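Local coordinates for protein phosphotransferase system, mannose/fructose/N-acetylgalactosamine-specific component IIB (Thermoanaerobacter tengcongensis, PDB 3LFJ) that probably serves as the IIB component of a sugar phosphotransferase system, passing a phosphoryl group from a protein phosphohistidine on to the sugar being imported, at residues Ile24-Ile29 / Lys99-Phe104; Gly126-Thr131 / Gln139-Ser144; Glu57-Glu62 / Val78-Val83; Thr109-Met114 / Leu152-Lys157; Gly36-Arg41 / Gln165-Ser170. All blocks are in the same frame, centred on the assembly; numbering follows the deposited sequence.

Contact 1 joins two neighbouring strands in the middle of the sheet, and the others surround it. Contact 2 continues from the adjoining strand 122-127, where Ile29 O and Gly126 N are 2.7 Å apart. Contact 4 packs helices under the face carrying Ile29 and Phe104, and contact 5 lies on the Arg28 side, Arg28 NH2 being 3.1 Å from Gln165 O. Contact 3, at the outer strand, is centred about 15 Å from contact 1 and about 22 Å from contacts 2 and 5. Relatives carry the phosphorylated histidine on the loop after the first strand; here that loop would run between contacts 1 and 5, probably placing them beside the active site.

Contact 1 (Ile24-Ile29 / Lys99-Phe104); sequences IVFARI and KVFLLF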
# COMPACT_ATOMS: atom_id res chain seq x y z
N ILE A 24 -3.58 9.80 -6.82
CA ILE A 24 -2.82 8.73 -6.18
C ILE A 24 -1.44 8.67 -6.80
O ILE A 24 -1.29 8.29 -7.97
CB ILE A 24 -3.54 7.41 -6.37
CG1 ILE A 24 -4.94 7.52 -5.77
CG2 ILE A 24 -2.74 6.26 -5.71
CD1 ILE A 24 -5.92 6.59 -6.38
N VAL A 25 -0.42 9.04 -6.03
CA VAL A 25 0.94 9.08 -6.58
C VAL A 25 1.70 7.77 -6.38
O VAL A 25 2.68 7.51 -7.08
CB VAL A 25 1.77 10.25 -6.03
CG1 VAL A 25 1.08 11.57 -6.35
CG2 VAL A 25 2.02 10.11 -4.52
N PHE A 26 1.25 6.95 -5.43
CA PHE A 26 1.90 5.68 -5.14
C PHE A 26 0.98 4.89 -4.24
O PHE A 26 0.09 5.47 -3.60
CB PHE A 26 3.23 5.92 -4.41
CG PHE A 26 4.23 4.81 -4.60
CD1 PHE A 26 4.85 4.62 -5.83
CD2 PHE A 26 4.57 3.98 -3.55
CE1 PHE A 26 5.79 3.63 -6.01
CE2 PHE A 26 5.52 2.97 -3.73
CZ PHE A 26 6.12 2.80 -4.96
N ALA A 27 1.17 3.58 -4.19
CA ALA A 27 0.45 2.73 -3.23
C ALA A 27 1.39 1.65 -2.75
O ALA A 27 2.15 1.07 -3.53
CB ALA A 27 -0.80 2.13 -3.85
N ARG A 28 1.35 1.38 -1.45
CA ARG A 28 2.27 0.44 -0.83
C ARG A 28 1.53 -0.40 0.20
O ARG A 28 0.66 0.10 0.92
CB ARG A 28 3.42 1.21 -0.16
CG ARG A 28 4.33 0.37 0.74
CD ARG A 28 5.47 1.24 1.23
NE ARG A 28 6.29 0.57 2.25
CZ ARG A 28 7.35 -0.18 1.98
NH1 ARG A 28 8.02 -0.73 2.97
NH2 ARG A 28 7.75 -0.40 0.72
N ILE A 29 1.88 -1.68 0.25
CA ILE A 29 1.38 -2.60 1.28
C ILE A 29 2.51 -2.90 2.25
O ILE A 29 3.58 -3.38 1.85
CB ILE A 29 0.83 -3.91 0.67
CG1 ILE A 29 -0.45 -3.59 -0.14
CG2 ILE A 29 0.57 -4.95 1.78
CD1 ILE A 29 -0.95 -4.71 -1.04
N LYS A 99 -2.36 15.35 -3.58
CA LYS A 99 -1.49 14.21 -3.89
C LYS A 99 -1.39 13.29 -2.68
O LYS A 99 -1.08 13.74 -1.58
CB LYS A 99 -0.10 14.67 -4.35
CG LYS A 99 -0.10 15.27 -5.77
CD LYS A 99 1.28 15.78 -6.16
CE LYS A 99 1.19 16.74 -7.34
NZ LYS A 99 0.58 16.08 -8.52
N VAL A 100 -1.69 12.01 -2.89
CA VAL A 100 -1.67 11.04 -1.79
C VAL A 100 -0.85 9.78 -2.09
O VAL A 100 -0.88 9.23 -3.20
CB VAL A 100 -3.10 10.62 -1.33
CG1 VAL A 100 -3.92 11.84 -0.92
CG2 VAL A 100 -3.80 9.82 -2.41
N PHE A 101 -0.11 9.35 -1.07
CA PHE A 101 0.66 8.11 -1.10
C PHE A 101 -0.19 7.15 -0.26
O PHE A 101 -0.34 7.35 0.95
CB PHE A 101 2.03 8.37 -0.46
CG PHE A 101 2.97 7.20 -0.46
CD1 PHE A 101 4.19 7.26 -1.15
CD2 PHE A 101 2.70 6.06 0.30
CE1 PHE A 101 5.09 6.20 -1.12
CE2 PHE A 101 3.59 5.00 0.32
CZ PHE A 101 4.80 5.07 -0.38
N LEU A 102 -0.79 6.15 -0.90
CA LEU A 102 -1.65 5.20 -0.18
C LEU A 102 -0.82 4.13 0.51
O LEU A 102 0.09 3.56 -0.09
CB LEU A 102 -2.63 4.52 -1.12
CG LEU A 102 -3.61 5.42 -1.87
CD1 LEU A 102 -4.52 4.59 -2.74
CD2 LEU A 102 -4.43 6.23 -0.87
N LEU A 103 -1.14 3.88 1.77
CA LEU A 103 -0.48 2.85 2.54
C LEU A 103 -1.52 1.89 3.09
O LEU A 103 -2.46 2.30 3.78
CB LEU A 103 0.32 3.53 3.66
CG LEU A 103 1.20 2.64 4.52
CD1 LEU A 103 2.15 1.84 3.65
CD2 LEU A 103 1.98 3.52 5.51
N PHE A 104 -1.38 0.61 2.76
CA PHE A 104 -2.29 -0.44 3.26
C PHE A 104 -1.53 -1.37 4.17
O PHE A 104 -0.34 -1.59 3.98
CB PHE A 104 -2.84 -1.30 2.10
CG PHE A 104 -3.59 -0.53 1.09
CD1 PHE A 104 -4.95 -0.32 1.24
CD2 PHE A 104 -2.94 0.02 -0.03
CE1 PHE A 104 -5.68 0.41 0.29
CE2 PHE A 104 -3.66 0.75 -0.98
CZ PHE A 104 -5.03 0.95 -0.82
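With CG of Phe26 (chi1 -154°) and CG of Phe101 (chi1 -178°) both turned opposite their backbone nitrogens, the two rings run side by side from one face of two parallel strands at the centre of the sheet in this alpha/beta fold. They meet obliquely, their planes at 37°, with Phe26 CD2 only 3.3 Å from Phe101 CE1, while CB of Phe26 lies over a face of the Phe101 ring in a CH-pi contact. Arg28 CB rests against Phe101 CE2 at 3.8 Å, so one flat ring serves two residues of strand 24-29. Were Phe101 replaced by an alanine, a gap would probably open beside Phe26 CB and Arg28 CB, and the Phe26 ring would be less firmly held on that side.

The other face carries aliphatic groups: Ile24 CG2 reaches Leu102 CD1 at 3.8 Å, and the small Ala27 lets its CB approach the edge of the Phe104 ring. Between Ile24 and Ala27 the first strand spends one residue more than its partner, a beta bulge at Val25, whose CG2 presses on Val100 O at 3.3 Å. The extended Arg28 carries its charge past Leu103 CD1 to Asp30, with a further bond to Gln165 O. Backbone bonds tie the strands throughout, from Val25 N to Val100 O at 2.9 Å to the nearly straight bond from Phe104 N to Arg28 O at 2.8 Å.

Contact 2 (Gly126-Thr131 / Gln139-Ser144); sequences GGVAKT and QSVSLS
Val128 sits in the tight part of this contact, its backbone gripping the other segment on both flanks of Val141. Its N-H gives a bond of 2.9 Å to Ser140 O, and Val128 O takes one of 3.0 Å from Ser142 N. This is a single beta bridge rather than a run of pairs, for beyond Val128 the chain swings off into a loop. The branched side chain suits the buried spot: CG1, opposite the backbone nitrogen (chi1 -175°), comes to 3.1 Å from Ser142 O, and CG2 reaches across at about a right angle to Leu143 CD2. Ser142 O, buried here, finds no hydrogen-bond partner in the model. Beside the bridge, the slim Gly127 brings its CA to 3.3 Å from Ser140 O, and Val141 CG2 packs on the carbonyl of Gly126.

The ends are looser and wetter. At one, a water takes a bond from Ser140 OG at 2.9 Å and gives one to Gly126 O at 3.2 Å. At the other, exposed Lys130 bends at chi2 (72°) to lay CD against Ser142 OG at 3.3 Å, its ammonium group turning back to Thr131 O and also bonding Arg134 O.

Strand 122-127, which runs into the bridge, is held along strand 22-30 by bonds from Gly126 and Gly127 to Ile29; Leu143 pairs with Lys135 of strand 135-136, and Ser144 caps the start of helix 145-158.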
# COMPACT_ATOMS: atom_id res chain seq x y z
N GLY A 126 5.70 -3.94 0.25
CA GLY A 126 6.80 -3.53 1.11
C GLY A 126 7.07 -4.40 2.32
O GLY A 126 8.23 -4.55 2.73
N GLY A 127 6.02 -4.95 2.91
CA GLY A 127 6.17 -5.74 4.13
C GLY A 127 5.00 -6.68 4.33
O GLY A 127 3.85 -6.25 4.39
N VAL A 128 5.30 -7.98 4.36
CA VAL A 128 4.30 -8.98 4.65
C VAL A 128 5.01 -10.05 5.49
O VAL A 128 5.93 -10.70 5.00
CB VAL A 128 3.70 -9.63 3.38
CG1 VAL A 128 2.57 -10.57 3.78
CG2 VAL A 128 3.16 -8.58 2.38
N ALA A 129 4.61 -10.18 6.75
CA ALA A 129 5.35 -11.05 7.67
C ALA A 129 5.16 -12.52 7.32
O ALA A 129 4.13 -12.94 6.80
CB ALA A 129 4.93 -10.78 9.10
N LYS A 130 6.18 -13.31 7.62
CA LYS A 130 6.09 -14.75 7.43
C LYS A 130 5.06 -15.38 8.36
O LYS A 130 4.96 -15.02 9.54
CB LYS A 130 7.47 -15.37 7.67
CG LYS A 130 7.52 -16.90 7.50
CD LYS A 130 7.41 -17.26 6.04
CE LYS A 130 7.84 -18.72 5.78
NZ LYS A 130 6.90 -19.65 6.40
N THR A 131 4.28 -16.31 7.83
CA THR A 131 3.41 -17.17 8.64
C THR A 131 3.59 -18.55 8.03
O THR A 131 4.18 -18.68 6.96
CB THR A 131 1.92 -16.78 8.53
OG1 THR A 131 1.48 -16.98 7.19
CG2 THR A 131 1.69 -15.33 8.93
N GLN A 139 13.60 -10.76 3.10
CA GLN A 139 13.59 -10.44 4.51
C GLN A 139 12.31 -9.69 4.89
O GLN A 139 11.82 -9.83 6.01
CB GLN A 139 14.82 -9.60 4.88
CG GLN A 139 15.18 -9.58 6.36
CD GLN A 139 14.21 -8.76 7.20
N SER A 140 11.76 -8.92 3.96
CA SER A 140 10.58 -8.13 4.29
C SER A 140 9.27 -8.74 3.82
O SER A 140 8.22 -8.38 4.33
CB SER A 140 10.69 -6.68 3.79
OG SER A 140 10.78 -6.62 2.39
N VAL A 141 9.32 -9.63 2.84
CA VAL A 141 8.07 -10.14 2.26
C VAL A 141 8.00 -11.66 2.13
O VAL A 141 8.90 -12.29 1.57
CB VAL A 141 7.80 -9.52 0.86
CG1 VAL A 141 6.58 -10.17 0.19
CG2 VAL A 141 7.60 -8.01 0.98
N SER A 142 6.92 -12.23 2.66
CA SER A 142 6.52 -13.61 2.40
C SER A 142 5.09 -13.59 1.88
O SER A 142 4.30 -12.72 2.27
CB SER A 142 6.55 -14.42 3.70
OG SER A 142 7.87 -14.52 4.22
N LEU A 143 4.72 -14.53 1.01
CA LEU A 143 3.38 -14.53 0.43
C LEU A 143 2.83 -15.95 0.30
O LEU A 143 3.57 -16.88 -0.01
CB LEU A 143 3.39 -13.89 -0.97
CG LEU A 143 3.71 -12.39 -1.07
CD1 LEU A 143 3.96 -11.99 -2.51
CD2 LEU A 143 2.58 -11.56 -0.48
N SER A 144 1.53 -16.11 0.52
CA SER A 144 0.90 -17.41 0.26
C SER A 144 0.58 -17.52 -1.21
O SER A 144 0.54 -16.53 -1.95
CB SER A 144 -0.39 -17.57 1.06
OG SER A 144 -1.39 -16.71 0.53
O HOH W 1 9.64 -5.48 0.02

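Contact 3 (Glu57-Glu62 / Val78-Val83); sequences ELAVDE and VKVFGV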
# COMPACT_ATOMS: atom_id res chain seq x y z
N GLU A 57 -9.28 -1.54 10.65
CA GLU A 57 -8.87 -1.71 12.06
C GLU A 57 -8.24 -0.42 12.57
O GLU A 57 -8.59 0.06 13.65
CB GLU A 57 -7.87 -2.86 12.22
CG GLU A 57 -8.50 -4.24 12.15
CD GLU A 57 -7.55 -5.37 12.53
OE1 GLU A 57 -6.46 -5.10 13.08
OE2 GLU A 57 -7.91 -6.54 12.27
N LEU A 58 -7.31 0.15 11.82
CA LEU A 58 -6.64 1.36 12.30
C LEU A 58 -7.63 2.52 12.44
O LEU A 58 -7.48 3.37 13.31
CB LEU A 58 -5.47 1.74 11.39
CG LEU A 58 -4.66 2.97 11.85
CD1 LEU A 58 -4.01 2.74 13.21
CD2 LEU A 58 -3.60 3.34 10.82
N ALA A 59 -8.64 2.55 11.58
CA ALA A 59 -9.56 3.67 11.58
C ALA A 59 -10.25 3.88 12.90
O ALA A 59 -10.63 5.01 13.23
CB ALA A 59 -10.60 3.51 10.47
N VAL A 60 -10.40 2.81 13.66
CA VAL A 60 -11.05 2.94 14.97
C VAL A 60 -10.08 2.87 16.14
O VAL A 60 -10.53 3.02 17.28
CB VAL A 60 -12.19 1.92 15.15
CG1 VAL A 60 -13.25 2.14 14.07
CG2 VAL A 60 -11.69 0.51 15.09
N ASP A 61 -8.79 2.70 15.86
CA ASP A 61 -7.75 2.45 16.87
C ASP A 61 -7.00 3.74 17.17
O ASP A 61 -6.05 4.10 16.48
CB ASP A 61 -6.78 1.38 16.36
CG ASP A 61 -5.72 0.98 17.37
OD1 ASP A 61 -5.46 1.71 18.36
OD2 ASP A 61 -5.14 -0.09 17.17
N GLU A 62 -7.45 4.45 18.20
CA GLU A 62 -6.87 5.76 18.48
C GLU A 62 -5.41 5.67 18.93
O GLU A 62 -4.62 6.55 18.62
CB GLU A 62 -7.73 6.51 19.49
CG GLU A 62 -9.11 6.90 18.92
CD GLU A 62 -9.18 8.30 18.35
OE1 GLU A 62 -8.23 8.74 17.67
OE2 GLU A 62 -10.22 8.95 18.58
N VAL A 78 -0.40 12.76 7.82
CA VAL A 78 -0.93 11.40 7.81
C VAL A 78 -2.42 11.45 8.09
O VAL A 78 -2.86 12.08 9.05
CB VAL A 78 -0.28 10.55 8.91
CG1 VAL A 78 -0.94 9.16 8.98
CG2 VAL A 78 1.21 10.43 8.67
N LYS A 79 -3.21 10.77 7.26
CA LYS A 79 -4.64 10.65 7.48
C LYS A 79 -5.00 9.18 7.41
O LYS A 79 -4.41 8.44 6.63
CB LYS A 79 -5.41 11.41 6.40
CG LYS A 79 -5.15 12.91 6.42
CD LYS A 79 -5.49 13.50 7.78
N VAL A 80 -5.99 8.78 8.21
CA VAL A 80 -6.40 7.39 8.25
C VAL A 80 -7.87 7.29 7.90
O VAL A 80 -8.70 8.06 8.40
CB VAL A 80 -6.18 6.78 9.65
CG1 VAL A 80 -6.67 5.33 9.70
CG2 VAL A 80 -4.69 6.87 10.03
N PHE A 81 -8.20 6.37 6.99
CA PHE A 81 -9.58 6.13 6.58
C PHE A 81 -9.88 4.65 6.62
O PHE A 81 -9.02 3.83 6.27
CB PHE A 81 -9.82 6.58 5.14
CG PHE A 81 -9.77 8.07 4.93
CD1 PHE A 81 -10.94 8.80 4.87
CD2 PHE A 81 -8.57 8.73 4.74
CE1 PHE A 81 -10.91 10.18 4.65
CE2 PHE A 81 -8.53 10.10 4.53
CZ PHE A 81 -9.70 10.82 4.48
N GLY A 82 -11.12 4.31 6.98
CA GLY A 82 -11.62 2.99 6.66
C GLY A 82 -11.86 2.86 5.16
O GLY A 82 -11.83 3.86 4.44
N VAL A 83 -12.12 1.64 4.70
CA VAL A 83 -12.33 1.41 3.26
C VAL A 83 -13.49 2.22 2.69
O VAL A 83 -13.34 2.93 1.68
CB VAL A 83 -12.54 -0.09 2.98
CG1 VAL A 83 -13.05 -0.34 1.56
CG2 VAL A 83 -11.25 -0.85 3.25
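Val80 spreads its two methyl groups against Leu58, the side chains crossing at about a right angle: Leu58 CD2 lies 3.8 Å from Val80 CG1 and as near to CG2, and Leu58 CG is also 3.8 Å from CG1. Because CG1 of Val80 stands opposite its backbone nitrogen (chi1 178°), it is this branch that also reaches the neighbouring residue, coming to 3.8 Å from Ala59 CA. A beta-branched residue offers a broad, stiff surface from an extended strand, while the longer leucine can reach it from a helix turn.

Ala59 shows why a small side chain suits the next position. Its CB faces the strand and settles 3.6 Å from Gly82 N, where the chain leaves the strand; with so short a side chain facing the strand, the backbones come to 5.4 Å between Ala59 CA and Gly82 CA. No hydrogen bond crosses, so the contact rests on apolar packing.

Polar groups fix both pieces from outside it. Asp55 OD2, just before the short, weakly bonded helix, takes a bond from Leu58 N, Asp61 OD1 caps helix 62-70 through Met64 N, and Asp56 OD1 receives Val83 N beside the N-cap Gly82. Lys65 of helix 62-70 lies against both Leu58 and Val80, with NZ bonded to Ala59 O.

Strand 78-81 is the outermost parallel strand on this side and lies next to strand 50-54. The helical connection through 56-60 and 62-70 that links the two forms a beta-alpha-beta crossover, the repeating unit of an open alpha/beta sheet.

Contact 4 (Thr109-Met114 / Leu152-Lys157); sequences TCKRVM and LELKTK
Apolar packing joins these helices through Leu154, whose two methyl groups divide the work. CD1 approaches Met114 SD at 4.1 Å and Cys110 SG at 4.5 Å; CD2 lies against the helix backbone itself, 4.2 Å from Lys111 CA. With CG opposite the carbonyl carbon (chi1 -66°), the leucine points its fork at the other helix, where soft sulfur atoms suit a buried surface. The axes remain 11.3 Å apart and cross at 21°, nearly parallel, so long side chains have to bridge the interval.

Charged groups line the outer border. Glu153 extends until OE1 is 3.6 Å from Lys111 CE, a contact with the methylene; the ammonium group, at 4.3 Å from OE1, is beyond a salt bridge and pairs instead with Asp115. The other oxygen, OE2, forms a true salt bridge of 3.0 Å with Lys157 NZ, one turn on, which meets it from above the carboxylate plane. A leucine in place of Glu153 would take this carboxylate away and is likely to leave Lys157 without its mate, with the nearby charge of Lys111 less well balanced.

Two near-parallel helices of the alpha/beta fold thus pack side by side: helix 107-115 follows strand 98-104 and rests on it through Phe104, with Val83 of helix 83-91 also against it, whereas helix 145-158 leads into strand 161-164, Leu154 touching Val160 in the intervening turn.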
# COMPACT_ATOMS: atom_id res chain seq x y z
N THR A 109 -7.19 -5.44 1.93
CA THR A 109 -7.76 -4.11 2.00
C THR A 109 -7.52 -3.36 0.69
O THR A 109 -8.39 -2.64 0.22
CB THR A 109 -7.22 -3.34 3.21
OG1 THR A 109 -7.51 -4.08 4.42
CG2 THR A 109 -7.87 -1.97 3.32
N CYS A 110 -6.35 -3.58 0.10
CA CYS A 110 -6.07 -3.00 -1.20
C CYS A 110 -7.06 -3.53 -2.25
O CYS A 110 -7.64 -2.75 -3.01
CB CYS A 110 -4.62 -3.28 -1.60
SG CYS A 110 -4.19 -2.58 -3.21
N LYS A 111 -7.29 -4.84 -2.25
CA LYS A 111 -8.27 -5.44 -3.17
C LYS A 111 -9.65 -4.82 -2.99
O LYS A 111 -10.32 -4.47 -3.96
CB LYS A 111 -8.32 -6.96 -3.01
CG LYS A 111 -9.48 -7.63 -3.78
CD LYS A 111 -9.52 -9.13 -3.47
CE LYS A 111 -10.17 -9.94 -4.58
NZ LYS A 111 -11.54 -9.50 -4.91
N ARG A 112 -10.08 -4.66 -1.74
CA ARG A 112 -11.39 -4.06 -1.51
C ARG A 112 -11.51 -2.65 -2.10
O ARG A 112 -12.55 -2.31 -2.70
CB ARG A 112 -11.72 -4.05 -0.02
CG ARG A 112 -12.03 -5.42 0.52
CD ARG A 112 -12.01 -5.41 2.05
NE ARG A 112 -13.04 -4.51 2.56
CZ ARG A 112 -12.99 -3.96 3.77
NH1 ARG A 112 -11.95 -4.22 4.56
NH2 ARG A 112 -13.97 -3.15 4.18
N VAL A 113 -10.48 -1.82 -1.95
CA VAL A 113 -10.58 -0.47 -2.51
C VAL A 113 -10.49 -0.47 -4.03
O VAL A 113 -11.16 0.32 -4.68
CB VAL A 113 -9.60 0.55 -1.91
CG1 VAL A 113 -9.88 0.77 -0.42
CG2 VAL A 113 -8.18 0.14 -2.15
N MET A 114 -9.67 -1.34 -4.59
CA MET A 114 -9.62 -1.41 -6.05
C MET A 114 -10.94 -1.96 -6.60
O MET A 114 -11.44 -1.46 -7.61
CB MET A 114 -8.43 -2.23 -6.51
CG MET A 114 -7.12 -1.59 -6.10
SD MET A 114 -5.70 -2.30 -6.94
CE MET A 114 -5.96 -1.64 -8.58
N LEU A 152 -2.06 -11.30 -8.87
CA LEU A 152 -2.20 -11.54 -10.30
C LEU A 152 -3.56 -11.08 -10.81
O LEU A 152 -3.66 -10.52 -11.91
CB LEU A 152 -1.99 -13.02 -10.60
CG LEU A 152 -0.53 -13.46 -10.51
CD1 LEU A 152 -0.38 -14.96 -10.63
CD2 LEU A 152 0.30 -12.75 -11.58
N GLU A 153 -4.59 -11.32 -10.02
CA GLU A 153 -5.94 -10.90 -10.38
C GLU A 153 -6.06 -9.37 -10.44
O GLU A 153 -6.72 -8.82 -11.32
CB GLU A 153 -6.96 -11.51 -9.43
CG GLU A 153 -8.38 -11.05 -9.63
CD GLU A 153 -9.34 -11.70 -8.65
OE1 GLU A 153 -8.99 -11.82 -7.45
OE2 GLU A 153 -10.46 -12.07 -9.07
N LEU A 154 -5.41 -8.67 -9.50
CA LEU A 154 -5.40 -7.21 -9.56
C LEU A 154 -4.70 -6.71 -10.83
O LEU A 154 -5.16 -5.78 -11.48
CB LEU A 154 -4.75 -6.62 -8.32
CG LEU A 154 -5.46 -6.83 -6.98
CD1 LEU A 154 -4.66 -6.08 -5.92
CD2 LEU A 154 -6.89 -6.33 -7.01
N LYS A 155 -3.57 -7.34 -11.17
CA LYS A 155 -2.84 -7.00 -12.39
C LYS A 155 -3.72 -7.23 -13.63
O LYS A 155 -3.80 -6.37 -14.51
CB LYS A 155 -1.56 -7.84 -12.49
CG LYS A 155 -0.80 -7.68 -13.82
N THR A 156 -4.37 -8.38 -13.69
CA THR A 156 -5.21 -8.71 -14.84
C THR A 156 -6.41 -7.77 -14.99
O THR A 156 -6.69 -7.28 -16.08
CB THR A 156 -5.70 -10.17 -14.76
OG1 THR A 156 -4.57 -11.05 -14.73
CG2 THR A 156 -6.57 -10.52 -15.97
N LYS A 157 -7.11 -7.52 -13.89
CA LYS A 157 -8.32 -6.72 -13.92
C LYS A 157 -8.07 -5.23 -14.06
O LYS A 157 -8.83 -4.53 -14.73
CB LYS A 157 -9.17 -6.93 -12.66
CG LYS A 157 -9.76 -8.32 -12.48
CD LYS A 157 -10.71 -8.33 -11.29
CE LYS A 157 -11.33 -9.70 -11.09
NZ LYS A 157 -12.19 -9.73 -9.87

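Contact 5 (Gly36-Arg41 / Gln165-Ser170); sequences GQVMTR and QMIPDS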
# COMPACT_ATOMS: atom_id res chain seq x y z
N GLY A 36 10.05 2.74 11.73
CA GLY A 36 11.43 3.13 11.50
C GLY A 36 11.54 4.34 10.58
O GLY A 36 10.76 5.29 10.69
N GLN A 37 12.51 4.31 9.68
CA GLN A 37 12.72 5.41 8.74
C GLN A 37 12.15 5.10 7.36
O GLN A 37 12.33 5.86 6.42
CB GLN A 37 14.22 5.70 8.60
CG GLN A 37 14.86 6.24 9.86
CD GLN A 37 14.21 7.53 10.32
OE1 GLN A 37 13.68 7.61 11.43
NE2 GLN A 37 14.22 8.54 9.45
N VAL A 38 11.46 3.97 7.24
CA VAL A 38 11.05 3.49 5.93
C VAL A 38 10.22 4.52 5.15
O VAL A 38 10.49 4.80 3.98
CB VAL A 38 10.29 2.15 6.07
CG1 VAL A 38 9.64 1.74 4.77
CG2 VAL A 38 11.25 1.07 6.56
N MET A 39 9.19 5.07 5.78
CA MET A 39 8.34 6.01 5.07
C MET A 39 9.01 7.35 4.85
O MET A 39 8.65 8.09 3.94
CB MET A 39 6.98 6.17 5.76
CG MET A 39 6.04 5.00 5.50
SD MET A 39 5.75 4.66 3.77
CE MET A 39 4.93 6.17 3.29
N THR A 40 9.98 7.69 5.70
CA THR A 40 10.73 8.92 5.50
C THR A 40 11.51 8.79 4.19
O THR A 40 11.53 9.72 3.38
CB THR A 40 11.66 9.19 6.69
OG1 THR A 40 10.85 9.38 7.87
CG2 THR A 40 12.50 10.44 6.45
N ARG A 41 12.09 7.62 3.96
CA ARG A 41 12.75 7.34 2.69
C ARG A 41 11.79 7.41 1.50
O ARG A 41 12.06 8.08 0.51
CB ARG A 41 13.47 5.99 2.73
CG ARG A 41 14.49 5.86 3.85
CD ARG A 41 15.32 4.60 3.67
NE ARG A 41 16.24 4.41 4.79
CZ ARG A 41 17.44 4.97 4.87
NH1 ARG A 41 17.87 5.76 3.89
NH2 ARG A 41 18.21 4.75 5.93
N GLN A 165 9.43 -4.35 -3.03
CA GLN A 165 10.58 -3.49 -2.78
C GLN A 165 10.47 -2.87 -1.39
O GLN A 165 9.46 -2.23 -1.06
CB GLN A 165 10.70 -2.39 -3.83
CG GLN A 165 12.06 -1.69 -3.79
CD GLN A 165 12.17 -0.59 -4.83
OE1 GLN A 165 11.16 -0.04 -5.28
NE2 GLN A 165 13.40 -0.26 -5.21
N MET A 166 11.49 -3.05 -0.57
CA MET A 166 11.41 -2.63 0.81
C MET A 166 11.53 -1.11 0.95
O MET A 166 10.68 -0.46 1.57
CB MET A 166 12.49 -3.34 1.63
CG MET A 166 12.28 -3.24 3.11
SD MET A 166 13.55 -4.11 4.04
CE MET A 166 15.02 -3.21 3.54
N ILE A 167 12.60 -0.55 0.38
CA ILE A 167 12.84 0.88 0.36
C ILE A 167 13.28 1.29 -1.04
O ILE A 167 13.57 0.44 -1.88
CB ILE A 167 13.87 1.32 1.42
CG1 ILE A 167 15.14 0.47 1.32
CG2 ILE A 167 13.25 1.24 2.82
CD1 ILE A 167 16.20 0.80 2.37
N PRO A 168 13.31 2.60 -1.32
CA PRO A 168 13.51 2.99 -2.71
C PRO A 168 14.81 2.50 -3.34
O PRO A 168 14.84 2.33 -4.57
CB PRO A 168 13.49 4.52 -2.63
CG PRO A 168 12.54 4.79 -1.50
CD PRO A 168 12.85 3.73 -0.48
N ASP A 169 15.83 2.25 -2.54
CA ASP A 169 17.13 1.87 -3.09
C ASP A 169 17.44 0.39 -2.91
O ASP A 169 18.54 -0.06 -3.22
CB ASP A 169 18.24 2.73 -2.46
CG ASP A 169 18.19 4.17 -2.93
OD1 ASP A 169 17.53 4.42 -3.96
OD2 ASP A 169 18.79 5.04 -2.27
N SER A 170 16.47 -0.38 -2.41
CA SER A 170 16.70 -1.81 -2.25
C SER A 170 16.19 -2.63 -3.45
O SER A 170 15.62 -2.08 -4.39
CB SER A 170 16.13 -2.32 -0.91
OG SER A 170 14.71 -2.24 -0.87
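Arg41, Ile167 and Val38 supply most of this surface contact, with Ile167 reaching toward the other two. Its CG2 methyl lies 4.0 Å from Arg41 CD and 4.1 Å from Val38 CG1, bridging residues one helical turn apart, and its CD1 follows the same arginine, 4.1 Å from CD. Ile167 holds CG1 between its backbone N and carbonyl carbon (chi1 51°), which sends CG2 to the opposite side from that carbonyl carbon and into the gap between the pair.

An arginine suits this exposed position: the stem, extended from CG to NE, gives methylenes to the isoleucine, while the charged group lies obliquely near Ile167 CD1. Nearer the backbone, Pro168 closes on the same residue, its CD 4.0 Å from Arg41 CB. Val38, crossing Ile167 at about a right angle, fits as a short branched residue in the first turn of its helix, and its CG1 also comes to 4.0 Å from Met166 O.

The loop is stiffened from within. Residues 167-170 make a type I turn, with proline at its second position, where a phi near -60° is wanted. Ser170 OG accepts an almost straight bond of 3.0 Å from Ile167 N, and Gln165 NE2 binds Ser170 O at 3.0 Å, the oxygen lying close to the plane of the glutamine amide.

Helix 38-43 thus meets the loop joining strand 161-164 to strand 173-174; Trp42, of the same helix, bonds Met166 O and packs on Pro168, so helix and loop are joined beyond the two segments as well.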